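Local coordinates for protein glycosyl hydrolase BlGH5_18 (Bifidobacterium longum subsp. infantis, PDB 7LQX) that probably hydrolyses glycosidic bonds in N-glycans as a family GH5 subfamily 18 glycosidase of a gut bacterium, within a pathway of N-glycan degradation, at residues D100-D114 with A154-F167. Residues are numbered along the deposited sequence; the frame is centred on the assembly and turned at random. Where two conformers were deposited one is given.
Sequences DAYVDVFQGHLSSFD and AFRGLTLGNELNQF. With EDO (1,2-ethanediol), chain D; EDO (1,2-ethanediol), chain E.
Parallel strands 100-104 and 155-159 are neighbours in the eight-stranded (beta/alpha)8 barrel of this GH5 enzyme, and the loops beyond their C-terminal ends, where such barrels carry the active site, stay in contact. Val103 is one of the residues that fix the parallel register: its N donates to Gly157 O (3.1 Å) and its O accepts from Thr159 N. In the first half of the pair, Arg156 CB lies over one face of the Tyr102 ring, 3.7 Å from its centroid, a CH-pi contact. The same arginine bends at chi2 and chi3, bringing NH1 to Asp100 OD1 (3.0 Å) from above the carboxylate plane in a salt bridge; NH1 also donates to Pro153 O, and Arg25 holds the other carboxylate oxygen.

Past the strands, Gln107 OE1 takes the backbone N of Asn162 (2.9 Å) in its carbonyl plane. Asn162 CG stands anti to its own N (chi1 -177°), which carries ND2 to His109 O at 3.0 Å in a nearly straight bond (175°). Its OD1 accepts from Arg64, which also pairs with Asp104. ND2 also donates to O1 of a 1,2-ethanediol, which Glu163 OE2 approaches; OE2 is hydrogen-bonded to His232. Asn162-Glu163 after the fourth strand is consistent with the Asn-Glu pair whose glutamate is the acid/base in GH5 relatives.

Farther out, the Gln166 amide stacks on the His109 ring, planes 24° apart, with OE1 over one face. Asp114 OD1 accepts from His109 ND1 (2.8 Å) and Gln166 NE2 (3.0 Å), while OD2 reaches His172. Trp123 of the second subunit meets the His109 ring and bonds Gln166 OE1. Replacing His109 by an alanine is likely to cost Asp114 OD1 one of its two donors and strip the Gln166 amide of its stacking partner. With both native donors on one oxygen, the charge of Asp114 is probably stabilised; the Gln166 bond and amide-ring stack join the two loops beside the subunit interface.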
ATOM      1  N   ASP A 100     -13.685  24.090 -13.677  1.00 10.58           N
ATOM      2  CA  ASP A 100     -14.135  23.545 -12.407  1.00 10.83           C
ATOM      3  C   ASP A 100     -13.405  22.240 -12.113  1.00  9.67           C
ATOM      4  O   ASP A 100     -12.841  21.600 -13.005  1.00 10.00           O
ATOM      5  CB  ASP A 100     -15.639  23.289 -12.446  1.00 11.53           C
ATOM      6  CG  ASP A 100     -16.426  24.565 -12.579  1.00 14.59           C
ATOM      7  OD1 ASP A 100     -16.152  25.503 -11.809  1.00 14.47           O
ATOM      8  OD2 ASP A 100     -17.286  24.641 -13.474  1.00 20.26           O
ATOM      9  N   ALA A 101     -13.392  21.860 -10.842  1.00  9.65           N
ATOM     10  CA  ALA A 101     -12.771  20.611 -10.431  1.00 10.32           C
ATOM     11  C   ALA A 101     -13.713  19.826  -9.533  1.00  8.31           C
ATOM     12  O   ALA A 101     -14.351  20.393  -8.642  1.00  9.53           O
ATOM     13  CB  ALA A 101     -11.445  20.872  -9.708  1.00 11.52           C
ATOM     14  N   TYR A 102     -13.816  18.531  -9.806  1.00  7.96           N
ATOM     15  CA  TYR A 102     -14.497  17.545  -8.976  1.00  8.22           C
ATOM     16  C   TYR A 102     -13.435  16.585  -8.455  1.00  7.90           C
ATOM     17  O   TYR A 102     -12.536  16.190  -9.199  1.00  9.24           O
ATOM     18  CB  TYR A 102     -15.537  16.796  -9.824  1.00  7.29           C
ATOM     19  CG  TYR A 102     -16.648  17.699 -10.306  1.00  7.85           C
ATOM     20  CD1 TYR A 102     -16.471  18.503 -11.415  1.00  9.29           C
ATOM     21  CD2 TYR A 102     -17.850  17.785  -9.619  1.00  8.94           C
ATOM     22  CE1 TYR A 102     -17.465  19.363 -11.840  1.00  9.47           C
ATOM     23  CE2 TYR A 102     -18.858  18.638 -10.042  1.00  9.07           C
ATOM     24  CZ  TYR A 102     -18.657  19.426 -11.155  1.00  8.94           C
ATOM     25  OH  TYR A 102     -19.646  20.291 -11.582  1.00 11.33           O
ATOM     26  N   VAL A 103     -13.492  16.241  -7.169  1.00  7.28           N
ATOM     27  CA  VAL A 103     -12.439  15.452  -6.530  1.00  6.84           C
ATOM     28  C   VAL A 103     -13.033  14.149  -6.012  1.00  7.24           C
ATOM     29  O   VAL A 103     -14.088  14.158  -5.373  1.00  7.93           O
ATOM     30  CB  VAL A 103     -11.798  16.239  -5.370  1.00  7.05           C
ATOM     31  CG1 VAL A 103     -10.748  15.401  -4.659  1.00  9.17           C
ATOM     32  CG2 VAL A 103     -11.193  17.530  -5.869  1.00 10.48           C
ATOM     33  N   ASP A 104     -12.356  13.029  -6.274  1.00  6.94           N
ATOM     34  CA  ASP A 104     -12.717  11.744  -5.685  1.00  7.36           C
ATOM     35  C   ASP A 104     -11.845  11.530  -4.449  1.00  8.06           C
ATOM     36  O   ASP A 104     -10.616  11.649  -4.537  1.00  7.59           O
ATOM     37  CB  ASP A 104     -12.451  10.588  -6.650  1.00  8.26           C
ATOM     38  CG  ASP A 104     -13.554  10.383  -7.664  1.00  9.70           C
ATOM     39  OD1 ASP A 104     -13.983  11.357  -8.312  1.00  9.39           O
ATOM     40  OD2 ASP A 104     -13.974   9.216  -7.834  1.00 10.74           O
ATOM     41  N   VAL A 105     -12.457  11.170  -3.313  1.00  8.26           N
ATOM     42  CA  VAL A 105     -11.706  11.196  -2.056  1.00  7.74           C
ATOM     43  C   VAL A 105     -10.819   9.964  -1.886  1.00  8.57           C
ATOM     44  O   VAL A 105      -9.636  10.104  -1.559  1.00  9.17           O
ATOM     45  CB  VAL A 105     -12.606  11.408  -0.827  1.00  8.25           C
ATOM     46  CG1 VAL A 105     -11.754  11.393   0.452  1.00 10.19           C
ATOM     47  CG2 VAL A 105     -13.375  12.704  -0.947  1.00  8.95           C
ATOM     48  N   PHE A 106     -11.375   8.748  -2.049  1.00  6.35           N
ATOM     49  CA  PHE A 106     -10.693   7.506  -1.664  1.00  8.04           C
ATOM     50  C   PHE A 106     -10.320   6.659  -2.877  1.00  6.87           C
ATOM     51  O   PHE A 106     -11.151   5.909  -3.396  1.00  7.12           O
ATOM     52  CB  PHE A 106     -11.559   6.655  -0.725  1.00  7.17           C
ATOM     53  CG  PHE A 106     -11.890   7.319   0.578  1.00  8.24           C
ATOM     54  CD1 PHE A 106     -10.943   7.428   1.579  1.00  8.16           C
ATOM     55  CD2 PHE A 106     -13.164   7.826   0.811  1.00  8.23           C
ATOM     56  CE1 PHE A 106     -11.258   8.043   2.783  1.00 10.34           C
ATOM     57  CE2 PHE A 106     -13.476   8.440   2.012  1.00  9.08           C
ATOM     58  CZ  PHE A 106     -12.527   8.557   2.989  1.00 10.23           C
ATOM     59  N   GLN A 107      -9.054   6.738  -3.283  1.00  6.65           N
ATOM     60  CA  GLN A 107      -8.466   5.817  -4.259  1.00  6.02           C
ATOM     61  C   GLN A 107      -7.361   5.077  -3.516  1.00  6.52           C
ATOM     62  O   GLN A 107      -6.283   5.642  -3.325  1.00  7.29           O
ATOM     63  CB  GLN A 107      -7.905   6.549  -5.477  1.00  6.00           C
ATOM     64  CG  GLN A 107      -8.969   7.017  -6.457  1.00  7.59           C
ATOM     65  CD  GLN A 107      -9.864   8.086  -5.876  1.00  6.63           C
ATOM     66  OE1 GLN A 107     -11.074   7.897  -5.750  1.00  6.72           O
ATOM     67  NE2 GLN A 107      -9.279   9.218  -5.527  1.00  7.22           N
ATOM     68  N   GLY A 108      -7.593   3.831  -3.092  1.00  7.04           N
ATOM     69  CA  GLY A 108      -8.734   3.025  -3.469  1.00  7.27           C
ATOM     70  C   GLY A 108      -8.367   2.148  -4.641  1.00  6.91           C
ATOM     71  O   GLY A 108      -7.515   1.267  -4.527  1.00  7.46           O
ATOM     72  N   HIS A 109      -8.955   2.420  -5.801  1.00  6.56           N
ATOM     73  CA  HIS A 109      -8.713   1.604  -6.980  1.00  7.18           C
ATOM     74  C   HIS A 109      -8.568   2.489  -8.209  1.00  7.58           C
ATOM     75  O   HIS A 109      -9.444   3.313  -8.487  1.00  7.85           O
ATOM     76  CB  HIS A 109      -9.857   0.618  -7.234  1.00  8.34           C
ATOM     77  CG  HIS A 109      -9.569  -0.324  -8.352  1.00  8.15           C
ATOM     78  ND1 HIS A 109      -8.733  -1.406  -8.197  1.00  7.37           N
ATOM     79  CD2 HIS A 109      -9.938  -0.314  -9.655  1.00  9.93           C
ATOM     80  CE1 HIS A 109      -8.631  -2.045  -9.347  1.00  9.00           C
ATOM     81  NE2 HIS A 109      -9.348  -1.401 -10.250  1.00 10.63           N
ATOM     82  N   LEU A 110      -7.470   2.305  -8.938  1.00  6.98           N
ATOM     83  CA  LEU A 110      -7.237   2.988 -10.207  1.00  7.14           C
ATOM     84  C   LEU A 110      -6.579   2.055 -11.211  1.00  7.23           C
ATOM     85  O   LEU A 110      -5.463   1.579 -10.991  1.00  7.14           O
ATOM     86  CB  LEU A 110      -6.340   4.211  -9.997  1.00  7.47           C
ATOM     87  CG  LEU A 110      -6.947   5.362  -9.207  1.00  7.61           C
ATOM     88  CD1 LEU A 110      -5.863   6.261  -8.638  1.00 10.23           C
ATOM     89  CD2 LEU A 110      -7.885   6.168 -10.084  1.00  9.18           C
ATOM     90  N   SER A 111      -7.255   1.828 -12.332  1.00  6.96           N
ATOM     91  CA  SER A 111      -6.680   1.186 -13.512  1.00  8.12           C
ATOM     92  C   SER A 111      -5.970  -0.126 -13.184  1.00  7.82           C
ATOM     93  O   SER A 111      -4.850  -0.384 -13.635  1.00  8.19           O
ATOM     94  CB  SER A 111      -5.749   2.134 -14.266  1.00  7.80           C
ATOM     95  OG  SER A 111      -6.397   3.350 -14.568  1.00  9.86           O
ATOM     96  N   SER A 112      -6.660  -0.977 -12.428  1.00  6.71           N
ATOM     97  CA  SER A 112      -6.287  -2.343 -12.042  1.00  7.43           C
ATOM     98  C   SER A 112      -5.505  -2.407 -10.736  1.00  7.89           C
ATOM     99  O   SER A 112      -5.275  -3.506 -10.231  1.00  9.09           O
ATOM    100  CB  SER A 112      -5.516  -3.116 -13.128  1.00  9.51           C
ATOM    101  OG  SER A 112      -4.122  -2.845 -13.107  1.00  9.21           O
ATOM    102  N   PHE A 113      -5.065  -1.274 -10.196  1.00  7.49           N
ATOM    103  CA  PHE A 113      -4.239  -1.244  -8.994  1.00  7.24           C
ATOM    104  C   PHE A 113      -5.053  -0.802  -7.785  1.00  6.30           C
ATOM    105  O   PHE A 113      -5.783   0.190  -7.849  1.00  7.29           O
ATOM    106  CB  PHE A 113      -3.078  -0.272  -9.174  1.00  6.87           C
ATOM    107  CG  PHE A 113      -2.107  -0.663 -10.254  1.00  7.28           C
ATOM    108  CD1 PHE A 113      -1.067  -1.542  -9.986  1.00  8.26           C
ATOM    109  CD2 PHE A 113      -2.229  -0.156 -11.537  1.00  7.98           C
ATOM    110  CE1 PHE A 113      -0.177  -1.904 -10.966  1.00  8.07           C
ATOM    111  CE2 PHE A 113      -1.325  -0.506 -12.514  1.00  8.44           C
ATOM    112  CZ  PHE A 113      -0.306  -1.384 -12.234  1.00 10.26           C
ATOM    113  N   ASP A 114      -4.915  -1.534  -6.686  1.00  6.03           N
ATOM    114  CA  ASP A 114      -5.468  -1.137  -5.401  1.00  6.39           C
ATOM    115  C   ASP A 114      -4.418  -0.353  -4.618  1.00  6.95           C
ATOM    116  O   ASP A 114      -3.273  -0.795  -4.496  1.00  7.96           O
ATOM    117  CB  ASP A 114      -5.837  -2.359  -4.555  1.00  7.07           C
ATOM    118  CG  ASP A 114      -7.125  -3.044  -4.969  1.00  7.98           C
ATOM    119  OD1 ASP A 114      -7.910  -2.506  -5.788  1.00  7.96           O
ATOM    120  OD2 ASP A 114      -7.329  -4.157  -4.429  1.00  7.98           O
ATOM    121  N   ALA A 154     -13.133  27.134  -7.613  1.00 12.16           N
ATOM    122  CA  ALA A 154     -13.266  26.183  -8.707  1.00 13.58           C
ATOM    123  C   ALA A 154     -13.770  24.826  -8.250  1.00 10.74           C
ATOM    124  O   ALA A 154     -14.153  24.008  -9.096  1.00 11.31           O
ATOM    125  CB  ALA A 154     -11.918  25.972  -9.399  1.00 14.86           C
ATOM    126  N   PHE A 155     -13.738  24.553  -6.948  1.00 10.65           N
ATOM    127  CA  PHE A 155     -14.150  23.257  -6.426  1.00 10.48           C
ATOM    128  C   PHE A 155     -15.663  23.144  -6.454  1.00  9.92           C
ATOM    129  O   PHE A 155     -16.363  23.971  -5.862  1.00 11.67           O
ATOM    130  CB  PHE A 155     -13.657  23.117  -4.990  1.00 10.49           C
ATOM    131  CG  PHE A 155     -14.151  21.889  -4.300  1.00  9.49           C
ATOM    132  CD1 PHE A 155     -13.723  20.650  -4.714  1.00 10.11           C
ATOM    133  CD2 PHE A 155     -15.010  21.969  -3.213  1.00 10.91           C
ATOM    134  CE1 PHE A 155     -14.164  19.509  -4.082  1.00 10.52           C
ATOM    135  CE2 PHE A 155     -15.448  20.826  -2.576  1.00 10.92           C
ATOM    136  CZ  PHE A 155     -15.022  19.600  -3.005  1.00 11.38           C
ATOM    137  N   ARG A 156     -16.173  22.115  -7.127  0.60  9.42           N
ATOM    138  CA  ARG A 156     -17.609  21.932  -7.250  0.60 10.70           C
ATOM    139  C   ARG A 156     -18.161  20.841  -6.345  0.60  8.99           C
ATOM    140  O   ARG A 156     -19.361  20.861  -6.044  0.60 10.15           O
ATOM    141  CB  ARG A 156     -17.981  21.618  -8.705  0.60  9.82           C
ATOM    142  CG  ARG A 156     -17.698  22.754  -9.684  0.60 11.62           C
ATOM    143  CD  ARG A 156     -18.805  23.807  -9.723  0.60 13.42           C
ATOM    144  NE  ARG A 156     -18.894  24.610  -8.504  0.60 13.24           N
ATOM    145  CZ  ARG A 156     -18.033  25.567  -8.171  0.60 15.39           C
ATOM    146  NH1 ARG A 156     -16.999  25.832  -8.956  0.60 16.29           N
ATOM    147  NH2 ARG A 156     -18.196  26.246  -7.042  0.60 16.45           N
ATOM    148  N   GLY A 157     -17.344  19.910  -5.905  1.00  9.74           N
ATOM    149  CA  GLY A 157     -17.839  18.837  -5.063  1.00  9.51           C
ATOM    150  C   GLY A 157     -16.991  17.597  -5.176  1.00  8.75           C
ATOM    151  O   GLY A 157     -15.952  17.560  -5.838  1.00  9.67           O
ATOM    152  N   LEU A 158     -17.450  16.548  -4.511  0.53  7.96           N
ATOM    153  CA  LEU A 158     -16.636  15.353  -4.407  0.53  9.35           C
ATOM    154  C   LEU A 158     -17.466  14.096  -4.588  0.53  8.90           C
ATOM    155  O   LEU A 158     -18.672  14.058  -4.304  0.53  6.92           O
ATOM    156  CB  LEU A 158     -15.870  15.318  -3.076  0.53  9.06           C
ATOM    157  CG  LEU A 158     -16.699  15.320  -1.792  0.53  9.21           C
ATOM    158  CD1 LEU A 158     -17.238  13.934  -1.496  0.53  9.96           C
ATOM    159  CD2 LEU A 158     -15.867  15.835  -0.622  0.53 11.71           C
ATOM    160  N   THR A 159     -16.781  13.073  -5.087  1.00  7.77           N
ATOM    161  CA  THR A 159     -17.275  11.709  -5.154  1.00  7.69           C
ATOM    162  C   THR A 159     -16.523  10.954  -4.066  1.00  7.64           C
ATOM    163  O   THR A 159     -15.323  11.169  -3.875  1.00  7.42           O
ATOM    164  CB  THR A 159     -16.937  11.116  -6.513  1.00  7.31           C
ATOM    165  OG1 THR A 159     -17.511  11.939  -7.535  1.00  8.43           O
ATOM    166  CG2 THR A 159     -17.485   9.718  -6.683  1.00  8.80           C
ATOM    167  N   LEU A 160     -17.212  10.075  -3.340  1.00  7.40           N
ATOM    168  CA  LEU A 160     -16.553   9.424  -2.211  1.00  7.41           C
ATOM    169  C   LEU A 160     -15.279   8.705  -2.643  1.00  7.39           C
ATOM    170  O   LEU A 160     -14.264   8.748  -1.942  1.00  7.62           O
ATOM    171  CB  LEU A 160     -17.508   8.469  -1.503  1.00  8.33           C
ATOM    172  CG  LEU A 160     -18.749   9.119  -0.910  1.00  8.93           C
ATOM    173  CD1 LEU A 160     -19.589   8.073  -0.190  1.00 10.25           C
ATOM    174  CD2 LEU A 160     -18.416  10.255   0.036  1.00 11.36           C
ATOM    175  N   GLY A 161     -15.305   8.035  -3.787  1.00  7.08           N
ATOM    176  CA  GLY A 161     -14.109   7.382  -4.300  1.00  6.26           C
ATOM    177  C   GLY A 161     -14.447   6.614  -5.558  1.00  6.50           C
ATOM    178  O   GLY A 161     -15.604   6.265  -5.806  1.00  7.42           O
ATOM    179  N   ASN A 162     -13.415   6.332  -6.341  1.00  6.68           N
ATOM    180  CA  ASN A 162     -13.643   5.722  -7.643  1.00  5.31           C
ATOM    181  C   ASN A 162     -14.012   4.251  -7.496  1.00  5.80           C
ATOM    182  O   ASN A 162     -13.194   3.455  -7.032  1.00  6.69           O
ATOM    183  CB  ASN A 162     -12.370   5.847  -8.468  1.00  6.80           C
ATOM    184  CG  ASN A 162     -12.535   5.318  -9.850  1.00  6.67           C
ATOM    185  OD1 ASN A 162     -13.437   5.734 -10.570  1.00  7.31           O
ATOM    186  ND2 ASN A 162     -11.692   4.367 -10.234  1.00  7.71           N
ATOM    187  N   GLU A 163     -15.216   3.869  -7.923  1.00  7.91           N
ATOM    188  CA  GLU A 163     -15.582   2.453  -8.060  1.00  6.81           C
ATOM    189  C   GLU A 163     -15.301   1.658  -6.789  1.00  7.48           C
ATOM    190  O   GLU A 163     -14.800   0.535  -6.829  1.00  7.67           O
ATOM    191  CB  GLU A 163     -14.877   1.829  -9.268  1.00  7.59           C
ATOM    192  CG  GLU A 163     -15.214   2.548 -10.561  1.00  7.09           C
ATOM    193  CD  GLU A 163     -14.471   2.067 -11.775  1.00  9.78           C
ATOM    194  OE1 GLU A 163     -13.698   1.089 -11.674  1.00 10.58           O
ATOM    195  OE2 GLU A 163     -14.663   2.692 -12.841  1.00  9.65           O
ATOM    196  N   LEU A 164     -15.663   2.226  -5.642  1.00  8.32           N
ATOM    197  CA  LEU A 164     -15.310   1.583  -4.382  1.00  7.27           C
ATOM    198  C   LEU A 164     -16.033   0.257  -4.194  1.00  7.87           C
ATOM    199  O   LEU A 164     -15.583  -0.578  -3.395  1.00  8.00           O
ATOM    200  CB  LEU A 164     -15.594   2.538  -3.227  1.00  9.70           C
ATOM    201  CG  LEU A 164     -14.609   3.704  -3.062  1.00 10.27           C
ATOM    202  CD1 LEU A 164     -15.098   4.628  -1.950  1.00 11.05           C
ATOM    203  CD2 LEU A 164     -13.199   3.198  -2.804  1.00  9.02           C
ATOM    204  N   ASN A 165     -17.126   0.033  -4.920  1.00  7.03           N
ATOM    205  CA  ASN A 165     -17.821  -1.241  -4.823  1.00  6.82           C
ATOM    206  C   ASN A 165     -16.940  -2.413  -5.230  1.00  6.64           C
ATOM    207  O   ASN A 165     -17.254  -3.554  -4.879  1.00  7.56           O
ATOM    208  CB  ASN A 165     -19.099  -1.205  -5.664  1.00  6.64           C
ATOM    209  CG  ASN A 165     -18.820  -1.093  -7.150  1.00  6.28           C
ATOM    210  OD1 ASN A 165     -18.133  -0.176  -7.594  1.00  7.59           O
ATOM    211  ND2 ASN A 165     -19.365  -2.021  -7.929  1.00  8.24           N
ATOM    212  N   GLN A 166     -15.848  -2.167  -5.964  1.00  7.03           N
ATOM    213  CA  GLN A 166     -14.981  -3.270  -6.371  1.00  7.15           C
ATOM    214  C   GLN A 166     -14.291  -3.933  -5.185  1.00  7.06           C
ATOM    215  O   GLN A 166     -13.799  -5.057  -5.325  1.00  8.10           O
ATOM    216  CB  GLN A 166     -13.964  -2.806  -7.415  1.00  7.58           C
ATOM    217  CG  GLN A 166     -12.848  -1.915  -6.878  1.00  7.11           C
ATOM    218  CD  GLN A 166     -11.545  -2.657  -6.629  1.00  7.58           C
ATOM    219  OE1 GLN A 166     -11.127  -3.490  -7.429  1.00  7.79           O
ATOM    220  NE2 GLN A 166     -10.901  -2.352  -5.508  1.00  8.21           N
ATOM    221  N   PHE A 167     -14.259  -3.274  -4.028  1.00  7.44           N
ATOM    222  CA  PHE A 167     -13.724  -3.896  -2.821  1.00  7.64           C
ATOM    223  C   PHE A 167     -14.721  -4.807  -2.112  1.00  9.09           C
ATOM    224  O   PHE A 167     -14.324  -5.553  -1.213  1.00  9.59           O
ATOM    225  CB  PHE A 167     -13.297  -2.828  -1.814  1.00  9.06           C
ATOM    226  CG  PHE A 167     -12.040  -2.102  -2.182  1.00  7.51           C
ATOM    227  CD1 PHE A 167     -10.796  -2.714  -2.063  1.00  8.83           C
ATOM    228  CD2 PHE A 167     -12.094  -0.794  -2.639  1.00  8.33           C
ATOM    229  CE1 PHE A 167      -9.640  -2.034  -2.407  1.00  8.58           C
ATOM    230  CE2 PHE A 167     -10.942  -0.114  -2.971  1.00  8.44           C
ATOM    231  CZ  PHE A 167      -9.715  -0.739  -2.858  1.00  9.02           C
TER
HETATM  232  C1  EDO D 503     -11.184   4.180 -14.064  1.00 13.20           C
HETATM  233  O1  EDO D 503     -12.217   4.185 -13.077  1.00  8.76           O
HETATM  234  C2  EDO D 503      -9.843   4.049 -13.348  1.00 13.89           C
HETATM  235  O2  EDO D 503      -9.857   2.834 -12.581  1.00 13.42           O
HETATM  236  C1  EDO E 504     -10.558   1.465 -17.014  1.00 22.80           C
HETATM  237  O1  EDO E 504      -9.756   0.336 -17.367  1.00 22.23           O
HETATM  238  C2  EDO E 504      -9.744   2.752 -17.111  1.00 14.89           C
HETATM  239  O2  EDO E 504      -8.558   2.653 -16.312  1.00 18.61           O
HETATM  240  O   HOH W   1     -15.434  13.594  -8.230  1.00 10.81           O
HETATM  241  O   HOH W   2     -11.119   4.175  -5.550  1.00  7.56           O